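PDB 5GOT: Low molecular weight phosphotyrosine phosphatase family protein from Streptococcus pyogenes, which probably removes phosphate from phosphotyrosine in protein substrates, as a member of the low molecular weight protein tyrosine phosphatase family. Local coordinates for residues S24-S28 / D29-I33; H99-D102 / S103-Y106. One frame throughout, in Å; residues are numbered along the deposited sequence.

Contact 1 (S24-S28 / D29-I33)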
ATOM      1  N   SER A  24      -6.926  -7.876  -4.282  1.00 30.77           N
ATOM      2  CA  SER A  24      -7.376  -9.249  -4.428  1.00 32.26           C
ATOM      3  C   SER A  24      -8.429  -9.639  -3.403  1.00 35.22           C
ATOM      4  O   SER A  24      -9.026 -10.712  -3.539  1.00 35.06           O
ATOM      5  CB  SER A  24      -6.184 -10.215  -4.339  1.00 29.70           C
ATOM      6  OG  SER A  24      -5.805 -10.476  -2.992  1.00 29.85           O
ATOM      7  N   ILE A  25      -8.674  -8.815  -2.382  1.00 30.93           N
ATOM      8  CA  ILE A  25      -9.617  -9.167  -1.329  1.00 30.99           C
ATOM      9  C   ILE A  25     -10.799  -8.212  -1.243  1.00 31.89           C
ATOM     10  O   ILE A  25     -11.694  -8.436  -0.432  1.00 35.68           O
ATOM     11  CB  ILE A  25      -8.925  -9.290   0.046  1.00 33.61           C
ATOM     12  CG1 ILE A  25      -8.317  -7.959   0.490  1.00 32.79           C
ATOM     13  CG2 ILE A  25      -7.866 -10.394   0.026  1.00 35.58           C
ATOM     14  CD1 ILE A  25      -7.953  -7.936   1.972  1.00 28.56           C
ATOM     15  N   VAL A  26     -10.849  -7.169  -2.070  1.00 31.92           N
ATOM     16  CA  VAL A  26     -11.990  -6.260  -2.071  1.00 35.75           C
ATOM     17  C   VAL A  26     -12.181  -5.703  -3.479  1.00 36.87           C
ATOM     18  O   VAL A  26     -11.213  -5.478  -4.212  1.00 37.41           O
ATOM     19  CB  VAL A  26     -11.810  -5.144  -1.013  1.00 34.37           C
ATOM     20  CG1 VAL A  26     -10.584  -4.307  -1.297  1.00 34.00           C
ATOM     21  CG2 VAL A  26     -13.030  -4.268  -0.959  1.00 34.30           C
ATOM     22  N   SER A  27     -13.446  -5.484  -3.850  1.00 36.68           N
ATOM     23  CA  SER A  27     -13.813  -5.150  -5.223  1.00 44.19           C
ATOM     24  C   SER A  27     -13.538  -3.691  -5.541  1.00 43.29           C
ATOM     25  O   SER A  27     -13.753  -2.804  -4.712  1.00 40.39           O
ATOM     26  CB  SER A  27     -15.295  -5.430  -5.484  1.00 47.34           C
ATOM     27  OG  SER A  27     -15.575  -6.820  -5.513  1.00 53.24           O
ATOM     28  N   SER A  28     -13.084  -3.459  -6.777  1.00 47.88           N
ATOM     29  CA  SER A  28     -12.922  -2.122  -7.336  1.00 48.41           C
ATOM     30  C   SER A  28     -14.176  -1.258  -7.196  1.00 46.29           C
ATOM     31  O   SER A  28     -14.082  -0.026  -7.240  1.00 46.89           O
ATOM     32  CB  SER A  28     -12.522  -2.268  -8.807  1.00 47.52           C
ATOM     33  OG  SER A  28     -12.667  -1.052  -9.511  1.00 56.81           O
ATOM     34  N   ASP A  29     -15.344  -1.872  -7.008  1.00 49.53           N
ATOM     35  CA  ASP A  29     -16.592  -1.129  -6.915  1.00 50.11           C
ATOM     36  C   ASP A  29     -16.821  -0.534  -5.534  1.00 51.05           C
ATOM     37  O   ASP A  29     -17.608   0.411  -5.402  1.00 48.78           O
ATOM     38  CB  ASP A  29     -17.771  -2.037  -7.288  1.00 54.60           C
ATOM     39  CG  ASP A  29     -17.708  -2.520  -8.737  1.00 55.04           C
ATOM     40  OD1 ASP A  29     -17.413  -1.699  -9.631  1.00 60.21           O
ATOM     41  OD2 ASP A  29     -17.950  -3.724  -8.980  1.00 58.54           O
ATOM     42  N   VAL A  30     -16.156  -1.052  -4.507  1.00 45.75           N
ATOM     43  CA  VAL A  30     -16.353  -0.552  -3.153  1.00 44.16           C
ATOM     44  C   VAL A  30     -15.085   0.043  -2.538  1.00 40.43           C
ATOM     45  O   VAL A  30     -15.186   0.795  -1.554  1.00 41.32           O
ATOM     46  CB  VAL A  30     -16.943  -1.653  -2.243  1.00 45.71           C
ATOM     47  CG1 VAL A  30     -15.900  -2.667  -1.863  1.00 41.65           C
ATOM     48  CG2 VAL A  30     -17.619  -1.061  -1.014  1.00 44.05           C
ATOM     49  N   MET A  31     -13.895  -0.207  -3.092  1.00 38.29           N
ATOM     50  CA  MET A  31     -12.689   0.469  -2.621  1.00 36.18           C
ATOM     51  C   MET A  31     -11.758   0.762  -3.788  1.00 36.47           C
ATOM     52  O   MET A  31     -11.507  -0.106  -4.631  1.00 38.11           O
ATOM     53  CB  MET A  31     -11.960  -0.364  -1.558  1.00 32.82           C
ATOM     54  CG  MET A  31     -10.860   0.402  -0.833  1.00 33.40           C
ATOM     55  SD  MET A  31      -9.906  -0.613   0.317  1.00 30.63           S
ATOM     56  CE  MET A  31     -11.138  -1.043   1.540  1.00 27.32           C
ATOM     57  N   MET A  32     -11.250   1.988  -3.838  1.00 31.61           N
ATOM     58  CA  MET A  32     -10.299   2.397  -4.859  1.00 31.81           C
ATOM     59  C   MET A  32      -8.908   2.392  -4.238  1.00 30.23           C
ATOM     60  O   MET A  32      -8.690   3.014  -3.193  1.00 31.44           O
ATOM     61  CB  MET A  32     -10.664   3.779  -5.407  1.00 34.72           C
ATOM     62  CG  MET A  32      -9.799   4.284  -6.558  1.00 36.59           C
ATOM     63  SD  MET A  32      -8.491   5.401  -6.008  1.00 48.49           S
ATOM     64  CE  MET A  32      -8.285   6.445  -7.447  1.00 43.29           C
ATOM     65  N   ILE A  33      -7.980   1.666  -4.858  1.00 31.57           N
ATOM     66  CA  ILE A  33      -6.702   1.332  -4.234  1.00 25.69           C
ATOM     67  C   ILE A  33      -5.582   1.649  -5.208  1.00 26.29           C
ATOM     68  O   ILE A  33      -5.624   1.222  -6.366  1.00 25.40           O
ATOM     69  CB  ILE A  33      -6.647  -0.146  -3.807  1.00 27.17           C
ATOM     70  CG1 ILE A  33      -7.780  -0.465  -2.837  1.00 26.93           C
ATOM     71  CG2 ILE A  33      -5.327  -0.451  -3.132  1.00 26.08           C
ATOM     72  CD1 ILE A  33      -8.086  -1.931  -2.747  1.00 28.43           C
TER
HETATM   73  O   HOH W   1     -15.147  -0.027 -10.692  1.00 54.66           O

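Contact 2 (H99-D102 / S103-Y106)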
ATOM      1  N   HIS A  99       2.034  18.721   7.227  1.00 34.96           N
ATOM      2  CA  HIS A  99       1.110  18.348   8.292  1.00 30.20           C
ATOM      3  C   HIS A  99      -0.305  18.857   8.045  1.00 31.88           C
ATOM      4  O   HIS A  99      -1.085  19.001   8.990  1.00 36.50           O
ATOM      5  CB  HIS A  99       1.632  18.839   9.642  1.00 32.93           C
ATOM      6  CG  HIS A  99       2.890  18.157  10.086  1.00 30.88           C
ATOM      7  ND1 HIS A  99       2.884  17.008  10.848  1.00 26.85           N
ATOM      8  CD2 HIS A  99       4.191  18.469   9.887  1.00 35.33           C
ATOM      9  CE1 HIS A  99       4.126  16.643  11.102  1.00 32.07           C
ATOM     10  NE2 HIS A  99       4.939  17.508  10.526  1.00 39.15           N
ATOM     11  N   GLN A 100      -0.660  19.120   6.783  1.00 30.56           N
ATOM     12  CA  GLN A 100      -1.987  19.605   6.427  1.00 31.32           C
ATOM     13  C   GLN A 100      -3.043  18.508   6.413  1.00 33.01           C
ATOM     14  O   GLN A 100      -4.244  18.822   6.399  1.00 30.87           O
ATOM     15  CB  GLN A 100      -1.950  20.269   5.053  1.00 33.71           C
ATOM     16  CG  GLN A 100      -0.965  21.413   4.932  1.00 37.72           C
ATOM     17  CD  GLN A 100      -0.911  21.973   3.510  1.00 45.81           C
ATOM     18  OE1 GLN A 100       0.124  21.895   2.838  1.00 44.46           O
ATOM     19  NE2 GLN A 100      -2.027  22.539   3.047  1.00 42.24           N
ATOM     20  N   TRP A 101      -2.623  17.241   6.432  1.00 26.18           N
ATOM     21  CA  TRP A 101      -3.503  16.100   6.230  1.00 29.89           C
ATOM     22  C   TRP A 101      -3.196  14.961   7.199  1.00 29.03           C
ATOM     23  O   TRP A 101      -3.394  13.790   6.856  1.00 25.25           O
ATOM     24  CB  TRP A 101      -3.370  15.564   4.805  1.00 30.76           C
ATOM     25  CG  TRP A 101      -3.502  16.610   3.758  1.00 33.46           C
ATOM     26  CD1 TRP A 101      -2.489  17.253   3.083  1.00 32.11           C
ATOM     27  CD2 TRP A 101      -4.723  17.143   3.259  1.00 33.90           C
ATOM     28  NE1 TRP A 101      -3.025  18.158   2.186  1.00 38.67           N
ATOM     29  CE2 TRP A 101      -4.393  18.107   2.276  1.00 37.78           C
ATOM     30  CE3 TRP A 101      -6.071  16.900   3.545  1.00 33.14           C
ATOM     31  CZ2 TRP A 101      -5.364  18.821   1.585  1.00 39.49           C
ATOM     32  CZ3 TRP A 101      -7.036  17.607   2.843  1.00 35.33           C
ATOM     33  CH2 TRP A 101      -6.678  18.554   1.882  1.00 38.70           C
ATOM     34  N   ASP A 102      -2.699  15.268   8.401  1.00 25.50           N
ATOM     35  CA  ASP A 102      -2.165  14.196   9.240  1.00 25.62           C
ATOM     36  C   ASP A 102      -3.227  13.166   9.587  1.00 24.06           C
ATOM     37  O   ASP A 102      -2.902  11.993   9.795  1.00 25.32           O
ATOM     38  CB  ASP A 102      -1.545  14.769  10.509  1.00 26.89           C
ATOM     39  CG  ASP A 102      -0.201  15.377  10.260  1.00 27.54           C
ATOM     40  OD1 ASP A 102       0.274  15.305   9.110  1.00 27.09           O
ATOM     41  OD2 ASP A 102       0.392  15.913  11.211  1.00 29.17           O
ATOM     42  N   SER A 103      -4.500  13.568   9.629  1.00 23.86           N
ATOM     43  CA  SER A 103      -5.548  12.627   9.993  1.00 25.26           C
ATOM     44  C   SER A 103      -5.896  11.645   8.880  1.00 23.28           C
ATOM     45  O   SER A 103      -6.636  10.687   9.138  1.00 24.32           O
ATOM     46  CB  SER A 103      -6.819  13.365  10.439  1.00 22.54           C
ATOM     47  OG  SER A 103      -7.533  13.849   9.326  1.00 28.39           O
ATOM     48  N   LYS A 104      -5.393  11.819   7.660  1.00 25.83           N
ATOM     49  CA  LYS A 104      -5.539  10.739   6.686  1.00 22.95           C
ATOM     50  C   LYS A 104      -4.310   9.835   6.591  1.00 24.10           C
ATOM     51  O   LYS A 104      -4.314   8.901   5.783  1.00 22.20           O
ATOM     52  CB  LYS A 104      -5.902  11.285   5.295  1.00 27.92           C
ATOM     53  CG  LYS A 104      -5.595  12.731   5.046  1.00 33.41           C
ATOM     54  CD  LYS A 104      -5.850  13.126   3.583  1.00 33.46           C
ATOM     55  CE  LYS A 104      -7.331  13.346   3.268  1.00 31.45           C
ATOM     56  NZ  LYS A 104      -7.499  13.883   1.869  1.00 28.14           N
ATOM     57  N   ILE A 105      -3.283  10.050   7.407  1.00 21.74           N
ATOM     58  CA  ILE A 105      -2.032   9.297   7.287  1.00 21.51           C
ATOM     59  C   ILE A 105      -1.944   8.261   8.404  1.00 24.56           C
ATOM     60  O   ILE A 105      -2.068   8.593   9.593  1.00 20.11           O
ATOM     61  CB  ILE A 105      -0.827  10.249   7.285  1.00 20.81           C
ATOM     62  CG1 ILE A 105      -0.943  11.191   6.063  1.00 22.98           C
ATOM     63  CG2 ILE A 105       0.480   9.478   7.242  1.00 22.23           C
ATOM     64  CD1 ILE A 105       0.136  12.264   5.977  1.00 26.38           C
ATOM     65  N   TYR A 106      -1.721   6.999   8.012  1.00 23.92           N
ATOM     66  CA  TYR A 106      -1.751   5.842   8.896  1.00 19.42           C
ATOM     67  C   TYR A 106      -0.503   4.990   8.703  1.00 21.21           C
ATOM     68  O   TYR A 106       0.095   4.964   7.626  1.00 21.98           O
ATOM     69  CB  TYR A 106      -2.962   4.927   8.623  1.00 19.91           C
ATOM     70  CG  TYR A 106      -4.342   5.550   8.798  1.00 23.42           C
ATOM     71  CD1 TYR A 106      -4.874   6.388   7.824  1.00 22.91           C
ATOM     72  CD2 TYR A 106      -5.132   5.248   9.909  1.00 24.54           C
ATOM     73  CE1 TYR A 106      -6.138   6.943   7.961  1.00 22.31           C
ATOM     74  CE2 TYR A 106      -6.413   5.803  10.055  1.00 23.43           C
ATOM     75  CZ  TYR A 106      -6.903   6.640   9.068  1.00 24.01           C
ATOM     76  OH  TYR A 106      -8.162   7.204   9.167  1.00 27.51           O
TER

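Contact 1 (S24-S28 / D29-I33)
A tight turn through S27-V30 brings the chain round from the loop after helix 14-23 into strand 31-37, and the carbonyl of S27 ties it together. S27 O takes V30 N at 3.0 Å, closing a type I beta turn with S28 and D29 at its corners. The same oxygen accepts M31 N at 3.1 Å, which adds an alpha turn over the first. The two donors come from different directions: V30 N stands 52° above the carbonyl plane, while M31 N approaches almost end-on, with a C=O...N angle of 167°. The turn lies on the helix-to-strand connection of the right-handed beta-alpha-beta crossover from strand 2-8 through helix 14-23 to strand 31-37, and V26 is buried beside it. V26 spreads its two methyls over different partners. With chi1 at 61° for CG1, the other methyl, CG2, falls anti to the backbone N and presses on V30 CG1 at 3.4 Å, tighter than a normal methyl contact, and the two valines cross nearly at right angles. V26 CG1 rests against I33 CD1 (3.7 Å) and, more loosely, M31 SD (4.1 Å). L137 and Y145 also touch V26. One water bridges the corner, 2.9 Å from S28 OG, and donates to D29 OD1.

Contact 2 (H99-D102 / S103-Y106)
Two successive type I turns carry the backbone from W101 to I105: K104 N binds W101 O at 2.9 Å and I105 N binds D102 O at 3.1 Å. Together they make a short 3-10 turn that leads straight into strand 105-107, completing the beta-alpha-beta crossover from strand 81-84 through helix 87-96. The side chains of W101 and K104 run alongside each other in the same direction. K104 CG lies 3.6 Å from W101 CB, and K104 NZ ends up 3.7 Å from W101 CE3, oblique to the indole; its hydrogen bonds, though, go to the carbonyls of F76 and F79. K104 chi1 is 20°, nearly eclipsing CG with the backbone N, and CG lies a close 3.0 Å from W101 O, so the side chain is probably somewhat strained here. Just before the turn, H99 ND1 donates to the syn lone pair of D102 OD2 at 2.7 Å, with the oxygen only 6° out of the imidazole plane. H99 NE2 is hydrogen-bonded to E95 OE1 of helix 87-96, so both ring nitrogens are held.

How the contacts relate
Contact 1 comes first along the chain, leading into strand 31-37; contact 2 follows much later, leading into strand 105-107. These are the two outermost strands of one parallel sheet, with 2-8 and 81-84 between them, so the turns stand at opposite margins: their centres are 22 Å apart and their nearest atoms about 11 Å, without touching. Each closes a helix-to-strand connection, from helix 14-23 and helix 87-96 respectively. Being at the starts of parallel strands, both lie at the end of the sheet away from the phosphate-binding loop, which in this family follows the first strand. They are thus probably part of the alpha/beta framework, at the end of the sheet far from the catalytic site.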